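Local coordinates for succinate dehydrogenase subunit A (Mycolicibacterium smegmatis MC2 51, PDB 6LUM), which probably acts as the FAD-binding flavoprotein subunit of succinate dehydrogenase, in which succinate is oxidised to fumarate and the electrons are passed on through the flavin, at residues R116-H120 with R395-N399; H66-V71 with V83-C87. All coordinates share one frame; numbering follows the deposited sequence.

Interaction 1: residues R116-H120 with R395-N399; sequences RFGGH and RLGTN. With FAD (flavin-adenine dinucleotide), chain Y.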
ATOM      1  N   ARG D 116     -27.601  17.358 -32.247  1.00 44.04           N
ATOM      2  CA  ARG D 116     -27.392  17.562 -33.671  1.00 44.04           C
ATOM      3  C   ARG D 116     -26.404  18.691 -33.905  1.00 44.04           C
ATOM      4  O   ARG D 116     -26.267  19.603 -33.088  1.00 44.04           O
ATOM      5  CB  ARG D 116     -28.709  17.877 -34.375  1.00 44.04           C
ATOM      6  CG  ARG D 116     -29.351  19.166 -33.921  1.00 44.04           C
ATOM      7  CD  ARG D 116     -30.616  19.445 -34.700  1.00 44.04           C
ATOM      8  NE  ARG D 116     -31.335  18.218 -35.021  1.00 44.04           N
ATOM      9  CZ  ARG D 116     -32.515  18.182 -35.632  1.00 44.04           C
ATOM     10  NH1 ARG D 116     -33.113  19.310 -35.989  1.00 44.04           N
ATOM     11  NH2 ARG D 116     -33.096  17.017 -35.887  1.00 44.04           N
ATOM     12  N   PHE D 117     -25.716  18.628 -35.040  1.00 41.43           N
ATOM     13  CA  PHE D 117     -24.632  19.557 -35.297  1.00 41.43           C
ATOM     14  C   PHE D 117     -24.387  19.662 -36.792  1.00 41.43           C
ATOM     15  O   PHE D 117     -24.346  18.650 -37.489  1.00 41.43           O
ATOM     16  CB  PHE D 117     -23.349  19.110 -34.587  1.00 41.43           C
ATOM     17  CG  PHE D 117     -22.226  20.087 -34.705  1.00 41.43           C
ATOM     18  CD1 PHE D 117     -22.065  21.087 -33.769  1.00 41.43           C
ATOM     19  CD2 PHE D 117     -21.339  20.014 -35.757  1.00 41.43           C
ATOM     20  CE1 PHE D 117     -21.040  21.991 -33.879  1.00 41.43           C
ATOM     21  CE2 PHE D 117     -20.317  20.916 -35.873  1.00 41.43           C
ATOM     22  CZ  PHE D 117     -20.164  21.906 -34.932  1.00 41.43           C
ATOM     23  N   GLY D 118     -24.224  20.897 -37.262  1.00 39.59           N
ATOM     24  CA  GLY D 118     -23.698  21.205 -38.579  1.00 39.59           C
ATOM     25  C   GLY D 118     -24.155  20.337 -39.730  1.00 39.59           C
ATOM     26  O   GLY D 118     -25.348  20.063 -39.882  1.00 39.59           O
ATOM     27  N   GLY D 119     -23.206  19.899 -40.550  1.00 33.64           N
ATOM     28  CA  GLY D 119     -23.529  19.129 -41.730  1.00 33.64           C
ATOM     29  C   GLY D 119     -23.491  17.631 -41.531  1.00 33.64           C
ATOM     30  O   GLY D 119     -22.902  16.915 -42.341  1.00 33.64           O
ATOM     31  N   HIS D 120     -24.105  17.141 -40.460  1.00 38.74           N
ATOM     32  CA  HIS D 120     -24.286  15.710 -40.269  1.00 38.74           C
ATOM     33  C   HIS D 120     -25.661  15.317 -40.788  1.00 38.74           C
ATOM     34  O   HIS D 120     -26.659  15.963 -40.460  1.00 38.74           O
ATOM     35  CB  HIS D 120     -24.141  15.334 -38.798  1.00 38.74           C
ATOM     36  CG  HIS D 120     -22.732  15.382 -38.298  1.00 38.74           C
ATOM     37  ND1 HIS D 120     -21.731  14.594 -38.819  1.00 38.74           N
ATOM     38  CD2 HIS D 120     -22.159  16.116 -37.317  1.00 38.74           C
ATOM     39  CE1 HIS D 120     -20.601  14.844 -38.185  1.00 38.74           C
ATOM     40  NE2 HIS D 120     -20.833  15.763 -37.268  1.00 38.74           N
ATOM     41  N   ARG D 395     -12.751  20.757 -43.341  1.00 21.11           N
ATOM     42  CA  ARG D 395     -12.943  20.026 -42.105  1.00 21.11           C
ATOM     43  C   ARG D 395     -14.402  20.092 -41.698  1.00 21.11           C
ATOM     44  O   ARG D 395     -14.995  21.172 -41.662  1.00 21.11           O
ATOM     45  CB  ARG D 395     -12.064  20.595 -41.002  1.00 21.11           C
ATOM     46  CG  ARG D 395     -12.362  20.033 -39.657  1.00 21.11           C
ATOM     47  CD  ARG D 395     -11.674  20.840 -38.617  1.00 21.11           C
ATOM     48  NE  ARG D 395     -12.317  20.704 -37.323  1.00 21.11           N
ATOM     49  CZ  ARG D 395     -13.116  21.619 -36.798  1.00 21.11           C
ATOM     50  NH1 ARG D 395     -13.370  22.735 -37.458  1.00 21.11           N
ATOM     51  NH2 ARG D 395     -13.658  21.417 -35.611  1.00 21.11           N
ATOM     52  N   LEU D 396     -14.977  18.938 -41.410  1.00 23.75           N
ATOM     53  CA  LEU D 396     -16.328  18.862 -40.888  1.00 23.75           C
ATOM     54  C   LEU D 396     -16.259  18.999 -39.378  1.00 23.75           C
ATOM     55  O   LEU D 396     -15.484  18.296 -38.727  1.00 23.75           O
ATOM     56  CB  LEU D 396     -16.975  17.538 -41.278  1.00 23.75           C
ATOM     57  CG  LEU D 396     -18.476  17.414 -41.064  1.00 23.75           C
ATOM     58  CD1 LEU D 396     -19.217  18.111 -42.180  1.00 23.75           C
ATOM     59  CD2 LEU D 396     -18.857  15.960 -40.976  1.00 23.75           C
ATOM     60  N   GLY D 397     -17.055  19.905 -38.826  1.00 22.77           N
ATOM     61  CA  GLY D 397     -17.020  20.159 -37.402  1.00 22.77           C
ATOM     62  C   GLY D 397     -17.084  18.906 -36.559  1.00 22.77           C
ATOM     63  O   GLY D 397     -17.681  17.909 -36.964  1.00 22.77           O
ATOM     64  N   THR D 398     -16.453  18.942 -35.390  1.00 21.71           N
ATOM     65  CA  THR D 398     -16.419  17.863 -34.412  1.00 21.71           C
ATOM     66  C   THR D 398     -15.643  16.644 -34.882  1.00 21.71           C
ATOM     67  O   THR D 398     -15.656  15.619 -34.202  1.00 21.71           O
ATOM     68  CB  THR D 398     -17.821  17.425 -33.998  1.00 21.71           C
ATOM     69  OG1 THR D 398     -18.462  16.814 -35.117  1.00 21.71           O
ATOM     70  CG2 THR D 398     -18.637  18.615 -33.559  1.00 21.71           C
ATOM     71  N   ASN D 399     -14.960  16.721 -36.018  1.00 22.57           N
ATOM     72  CA  ASN D 399     -14.103  15.626 -36.444  1.00 22.57           C
ATOM     73  C   ASN D 399     -12.667  15.791 -35.986  1.00 22.57           C
ATOM     74  O   ASN D 399     -11.880  14.854 -36.116  1.00 22.57           O
ATOM     75  CB  ASN D 399     -14.131  15.487 -37.966  1.00 22.57           C
ATOM     76  CG  ASN D 399     -15.316  14.696 -38.454  1.00 22.57           C
ATOM     77  OD1 ASN D 399     -15.934  15.034 -39.457  1.00 22.57           O
ATOM     78  ND2 ASN D 399     -15.646  13.637 -37.740  1.00 22.57           N
TER
HETATM   79  PA  FAD Y 700      -2.954  21.499 -29.609  1.00 47.92           P
HETATM   80  O1A FAD Y 700      -3.978  21.118 -28.568  1.00 60.35           O
HETATM   81  O2A FAD Y 700      -3.307  22.500 -30.682  1.00 49.78           O
HETATM   82  O5B FAD Y 700      -1.634  22.021 -28.850  1.00 56.78           O
HETATM   83  C5B FAD Y 700      -0.338  21.588 -29.262  1.00 44.11           C
HETATM   84  C4B FAD Y 700       0.468  21.169 -28.041  1.00 52.81           C
HETATM   85  O4B FAD Y 700       1.793  20.804 -28.435  1.00 51.81           O
HETATM   86  C3B FAD Y 700       0.575  22.304 -27.034  1.00 50.05           C
HETATM   87  O3B FAD Y 700      -0.115  21.948 -25.829  1.00 55.52           O
HETATM   88  C2B FAD Y 700       2.064  22.535 -26.814  1.00 47.82           C
HETATM   89  O2B FAD Y 700       2.459  22.357 -25.448  1.00 66.09           O
HETATM   90  C1B FAD Y 700       2.784  21.521 -27.692  1.00 53.66           C
HETATM   91  N9A FAD Y 700       3.704  22.224 -28.620  1.00 52.69           N
HETATM   92  C8A FAD Y 700       3.339  22.937 -29.703  1.00 42.11           C
HETATM   93  N7A FAD Y 700       4.422  23.451 -30.338  1.00 48.96           N
HETATM   94  C5A FAD Y 700       5.515  23.064 -29.654  1.00 47.12           C
HETATM   95  C6A FAD Y 700       6.979  23.259 -29.778  1.00 47.41           C
HETATM   96  N6A FAD Y 700       7.506  23.989 -30.790  1.00 50.65           N
HETATM   97  N1A FAD Y 700       7.771  22.681 -28.847  1.00 47.33           N
HETATM   98  C2A FAD Y 700       7.260  21.953 -27.837  1.00 51.28           C
HETATM   99  N3A FAD Y 700       5.945  21.736 -27.662  1.00 51.84           N
HETATM  100  C4A FAD Y 700       5.035  22.256 -28.522  1.00 48.04           C
HETATM  101  N1  FAD Y 700     -12.187  21.041 -33.024  1.00 62.94           N
HETATM  102  C2  FAD Y 700     -13.330  20.326 -32.864  1.00 63.04           C
HETATM  103  O2  FAD Y 700     -13.361  19.146 -33.277  1.00 56.25           O
HETATM  104  N3  FAD Y 700     -14.430  20.835 -32.281  1.00 65.67           N
HETATM  105  C4  FAD Y 700     -14.476  22.088 -31.813  1.00 65.21           C
HETATM  106  O4  FAD Y 700     -15.514  22.533 -31.276  1.00 66.69           O
HETATM  107  C4X FAD Y 700     -13.268  22.937 -31.948  1.00 60.33           C
HETATM  108  N5  FAD Y 700     -13.233  24.213 -31.503  1.00 60.90           N
HETATM  109  C5X FAD Y 700     -12.116  24.963 -31.641  1.00 55.02           C
HETATM  110  C6  FAD Y 700     -12.103  26.273 -31.174  1.00 53.65           C
HETATM  111  C7  FAD Y 700     -10.958  27.050 -31.312  1.00 50.56           C
HETATM  112  C7M FAD Y 700     -10.948  28.469 -30.806  1.00 49.65           C
HETATM  113  C8  FAD Y 700      -9.745  26.484 -31.957  1.00 47.62           C
HETATM  114  C8M FAD Y 700      -8.507  27.329 -32.105  1.00 42.14           C
HETATM  115  C9  FAD Y 700      -9.753  25.175 -32.425  1.00 49.32           C
HETATM  116  C9A FAD Y 700     -10.896  24.397 -32.288  1.00 54.45           C
HETATM  117  N10 FAD Y 700     -10.913  23.069 -32.759  1.00 55.67           N
HETATM  118  C10 FAD Y 700     -12.091  22.318 -32.600  1.00 57.06           C
HETATM  119  C1' FAD Y 700      -9.731  22.486 -33.399  1.00 52.27           C
HETATM  120  C2' FAD Y 700      -9.207  21.335 -32.549  1.00 57.37           C
HETATM  121  O2' FAD Y 700      -9.201  21.724 -31.170  1.00 60.89           O
HETATM  122  C3' FAD Y 700      -7.797  20.940 -32.972  1.00 54.68           C
HETATM  123  O3' FAD Y 700      -7.865  20.082 -34.116  1.00 59.71           O
HETATM  124  C4' FAD Y 700      -7.069  20.223 -31.841  1.00 52.15           C
HETATM  125  O4' FAD Y 700      -7.294  20.924 -30.612  1.00 56.02           O
HETATM  126  C5' FAD Y 700      -5.572  20.146 -32.115  1.00 53.37           C
HETATM  127  O5' FAD Y 700      -4.876  19.903 -30.894  1.00 50.83           O
HETATM  128  P   FAD Y 700      -3.496  19.074 -30.888  1.00 52.77           P
HETATM  129  O1P FAD Y 700      -3.618  17.962 -29.874  1.00 55.36           O
HETATM  130  O2P FAD Y 700      -3.130  18.753 -32.317  1.00 55.97           O
HETATM  131  O3P FAD Y 700      -2.440  20.152 -30.327  1.00 53.35           O

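Interaction 2: residues H66-V71 with V83-C87; sequences HTFDTV and VEIMC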
ATOM      1  N   HIS D  66     -21.764   8.354 -41.311  1.00 39.26           N
ATOM      2  CA  HIS D  66     -20.694   9.230 -40.852  1.00 39.26           C
ATOM      3  C   HIS D  66     -19.550   9.270 -41.852  1.00 39.26           C
ATOM      4  O   HIS D  66     -19.025  10.341 -42.169  1.00 39.26           O
ATOM      5  CB  HIS D  66     -20.192   8.755 -39.490  1.00 39.26           C
ATOM      6  CG  HIS D  66     -19.341   9.753 -38.773  1.00 39.26           C
ATOM      7  ND1 HIS D  66     -18.420   9.389 -37.817  1.00 39.26           N
ATOM      8  CD2 HIS D  66     -19.278  11.101 -38.863  1.00 39.26           C
ATOM      9  CE1 HIS D  66     -17.821  10.471 -37.354  1.00 39.26           C
ATOM     10  NE2 HIS D  66     -18.325  11.522 -37.972  1.00 39.26           N
ATOM     11  N   THR D  67     -19.137   8.102 -42.341  1.00 34.84           N
ATOM     12  CA  THR D  67     -18.049   8.035 -43.305  1.00 34.84           C
ATOM     13  C   THR D  67     -18.405   8.777 -44.582  1.00 34.84           C
ATOM     14  O   THR D  67     -17.587   9.523 -45.130  1.00 34.84           O
ATOM     15  CB  THR D  67     -17.713   6.580 -43.600  1.00 34.84           C
ATOM     16  OG1 THR D  67     -17.178   5.972 -42.423  1.00 34.84           O
ATOM     17  CG2 THR D  67     -16.697   6.489 -44.696  1.00 34.84           C
ATOM     18  N   PHE D  68     -19.630   8.594 -45.072  1.00 39.19           N
ATOM     19  CA  PHE D  68     -20.019   9.306 -46.281  1.00 39.19           C
ATOM     20  C   PHE D  68     -20.029  10.803 -46.051  1.00 39.19           C
ATOM     21  O   PHE D  68     -19.643  11.575 -46.934  1.00 39.19           O
ATOM     22  CB  PHE D  68     -21.389   8.859 -46.776  1.00 39.19           C
ATOM     23  CG  PHE D  68     -21.950   9.750 -47.847  1.00 39.19           C
ATOM     24  CD1 PHE D  68     -21.591   9.568 -49.165  1.00 39.19           C
ATOM     25  CD2 PHE D  68     -22.819  10.779 -47.535  1.00 39.19           C
ATOM     26  CE1 PHE D  68     -22.092  10.386 -50.150  1.00 39.19           C
ATOM     27  CE2 PHE D  68     -23.320  11.598 -48.518  1.00 39.19           C
ATOM     28  CZ  PHE D  68     -22.957  11.401 -49.826  1.00 39.19           C
ATOM     29  N   ASP D  69     -20.481  11.242 -44.879  1.00 38.63           N
ATOM     30  CA  ASP D  69     -20.571  12.678 -44.650  1.00 38.63           C
ATOM     31  C   ASP D  69     -19.191  13.299 -44.505  1.00 38.63           C
ATOM     32  O   ASP D  69     -18.951  14.401 -45.001  1.00 38.63           O
ATOM     33  CB  ASP D  69     -21.422  12.964 -43.423  1.00 38.63           C
ATOM     34  CG  ASP D  69     -22.259  14.199 -43.588  1.00 38.63           C
ATOM     35  OD1 ASP D  69     -23.368  14.239 -43.024  1.00 38.63           O
ATOM     36  OD2 ASP D  69     -21.813  15.120 -44.302  1.00 38.63           O
ATOM     37  N   THR D  70     -18.265  12.595 -43.852  1.00 35.79           N
ATOM     38  CA  THR D  70     -16.877  13.043 -43.815  1.00 35.79           C
ATOM     39  C   THR D  70     -16.302  13.153 -45.219  1.00 35.79           C
ATOM     40  O   THR D  70     -15.695  14.170 -45.577  1.00 35.79           O
ATOM     41  CB  THR D  70     -16.034  12.084 -42.982  1.00 35.79           C
ATOM     42  OG1 THR D  70     -16.631  11.908 -41.696  1.00 35.79           O
ATOM     43  CG2 THR D  70     -14.639  12.629 -42.807  1.00 35.79           C
ATOM     44  N   VAL D  71     -16.490  12.113 -46.034  1.00 33.41           N
ATOM     45  CA  VAL D  71     -15.911  12.100 -47.373  1.00 33.41           C
ATOM     46  C   VAL D  71     -16.484  13.222 -48.224  1.00 33.41           C
ATOM     47  O   VAL D  71     -15.757  13.878 -48.978  1.00 33.41           O
ATOM     48  CB  VAL D  71     -16.126  10.728 -48.027  1.00 33.41           C
ATOM     49  CG1 VAL D  71     -16.054  10.841 -49.526  1.00 33.41           C
ATOM     50  CG2 VAL D  71     -15.091   9.756 -47.525  1.00 33.41           C
ATOM     51  N   VAL D  83     -10.610   7.623 -43.500  1.00 31.32           N
ATOM     52  CA  VAL D  83     -11.923   8.032 -43.000  1.00 31.32           C
ATOM     53  C   VAL D  83     -12.643   6.847 -42.367  1.00 31.32           C
ATOM     54  O   VAL D  83     -13.231   6.954 -41.277  1.00 31.32           O
ATOM     55  CB  VAL D  83     -12.753   8.650 -44.131  1.00 31.32           C
ATOM     56  CG1 VAL D  83     -14.131   8.962 -43.638  1.00 31.32           C
ATOM     57  CG2 VAL D  83     -12.087   9.888 -44.643  1.00 31.32           C
ATOM     58  N   GLU D  84     -12.629   5.706 -43.062  1.00 34.67           N
ATOM     59  CA  GLU D  84     -13.162   4.463 -42.522  1.00 34.67           C
ATOM     60  C   GLU D  84     -12.587   4.160 -41.150  1.00 34.67           C
ATOM     61  O   GLU D  84     -13.334   3.895 -40.195  1.00 34.67           O
ATOM     62  CB  GLU D  84     -12.841   3.328 -43.483  1.00 34.67           C
ATOM     63  CG  GLU D  84     -13.256   1.956 -43.021  1.00 34.67           C
ATOM     64  CD  GLU D  84     -12.842   0.875 -43.998  1.00 34.67           C
ATOM     65  OE1 GLU D  84     -12.241   1.210 -45.040  1.00 34.67           O
ATOM     66  OE2 GLU D  84     -13.106  -0.310 -43.716  1.00 34.67           O
ATOM     67  N   ILE D  85     -11.258   4.156 -41.048  1.00 30.80           N
ATOM     68  CA  ILE D  85     -10.624   3.822 -39.780  1.00 30.80           C
ATOM     69  C   ILE D  85     -11.054   4.804 -38.705  1.00 30.80           C
ATOM     70  O   ILE D  85     -11.372   4.410 -37.576  1.00 30.80           O
ATOM     71  CB  ILE D  85      -9.095   3.782 -39.940  1.00 30.80           C
ATOM     72  CG1 ILE D  85      -8.700   2.643 -40.870  1.00 30.80           C
ATOM     73  CG2 ILE D  85      -8.432   3.592 -38.601  1.00 30.80           C
ATOM     74  CD1 ILE D  85      -7.231   2.563 -41.139  1.00 30.80           C
ATOM     75  N   MET D  86     -11.106   6.093 -39.046  1.00 34.20           N
ATOM     76  CA  MET D  86     -11.454   7.096 -38.051  1.00 34.20           C
ATOM     77  C   MET D  86     -12.831   6.846 -37.476  1.00 34.20           C
ATOM     78  O   MET D  86     -13.009   6.893 -36.262  1.00 34.20           O
ATOM     79  CB  MET D  86     -11.390   8.504 -38.632  1.00 34.20           C
ATOM     80  CG  MET D  86     -11.661   9.549 -37.566  1.00 34.20           C
ATOM     81  SD  MET D  86     -11.637  11.260 -38.099  1.00 34.20           S
ATOM     82  CE  MET D  86     -13.244  11.407 -38.860  1.00 34.20           C
ATOM     83  N   CYS D  87     -13.818   6.558 -38.317  1.00 37.41           N
ATOM     84  CA  CYS D  87     -15.171   6.399 -37.783  1.00 37.41           C
ATOM     85  C   CYS D  87     -15.316   5.105 -36.975  1.00 37.41           C
ATOM     86  O   CYS D  87     -15.798   5.108 -35.814  1.00 37.41           O
ATOM     87  CB  CYS D  87     -16.168   6.448 -38.931  1.00 37.41           C
ATOM     88  SG  CYS D  87     -16.013   7.971 -39.879  1.00 37.41           S
TER

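Interaction 1: residues R116-H120 with R395-N399
G119 and L396 mark the nearest approach of two irregular segments, their CA atoms 7.3 Å apart, with no backbone hydrogen bond joining them. Segment 395-399 contains a type II beta turn from L396 to N399, closed by the bond from N399 N to L396 O, and T398 takes the positive phi usual at the third position of such a turn. The contact is made by side chains.

F117 and T398 extend toward one another from the two loops. The ring of F117 reaches the turn because chi1, at -175°, swings it away from the backbone N; T398 CG2 sits over the centre of one face, 3.7 Å from the ring centroid and only 13° off the normal, a clear CH-pi contact. The same ring reaches the backbone of the turn through CE2, 3.7 Å from G397 CA. The other branch of T398 is polar: OG1 lies at the edge of the H120 imidazole and accepts a weak hydrogen bond from H120 NE2 (3.4 Å), though its placement is uncertain because it is modelled too close to G397 O. L396 adds an apolar touch, its CD2 lying 3.5 Å from H120 CE1.

The turn also borders the flavin. T398 CA is 3.5 Å from FAD O2. R395 does not touch the other loop; its extended side chain carries the guanidinium edge to the pyrimidine side of the isoalloxazine, in plane with FAD O2 and close to N1 and C2. Q241 holds R395 NH1, and Y355 forms a cation-pi contact with the same group.

The principle illustrated is a division of labour within one short segment: T398 packs its methyl on a phenyl face, while R395, just before the turn, places a positive group that could help to offset negative charge building up on the flavin's pyrimidine edge on reduction.

Interaction 2: residues H66-V71 with V83-C87
H66, T67 and T70 meet V83 and C87 in a buried helix-helix contact within the FAD-binding region, joining helices 63-73 and 80-100, which follow one another in the chain. The two short segments run at 132° to each other, their axes approaching to 9.4 Å.

V83 is the apolar centre: its CG1 touches T67 CG2 and, 3.7 Å away, T70 CB, with V71 CG2 lying slightly farther off. T70 and V83 lie alongside, pointing opposite ways. A chi1 of -53° turns T70 OG1 back along its own helix to H66 O at 2.9 Å, from above the carbonyl plane, and that oxygen also accepts from T70 N. With an alanine here, H66 O would probably keep just the backbone donor of the two named, and a gap would open beside V83 where the methyl had packed.

At the other end, C87 SG approaches the H66 ring obliquely, 4.0 Å from its centroid and 35° off the normal. The same sulfur is 3.4 Å from T67 OG1, a hydroxyl bonded to W63 O. Thus both threonines have hydroxyls bonded to carbonyls of their own helix, and their carbon atoms can serve the apolar packing between helices.

Overall arrangement
Interaction 2 comes first along the chain and is complete before interaction 1 opens; their centres are 12 Å apart, on the same side of the chain's centre and within the one FAD-binding domain. They touch directly. N399, at the end of segment 395-399, makes a weak hydrogen bond through ND2 to H66 NE2 and packs that same ND2 against M86 CE, 3.5 Å away. G119 and H120 in turn lie against D69 of helix 63-73. That helix therefore backs both loops of interaction 1, so the helix pair 63-73 and 80-100 and the flavin-lining turn form one continuous packed unit beside the isoalloxazine end of FAD.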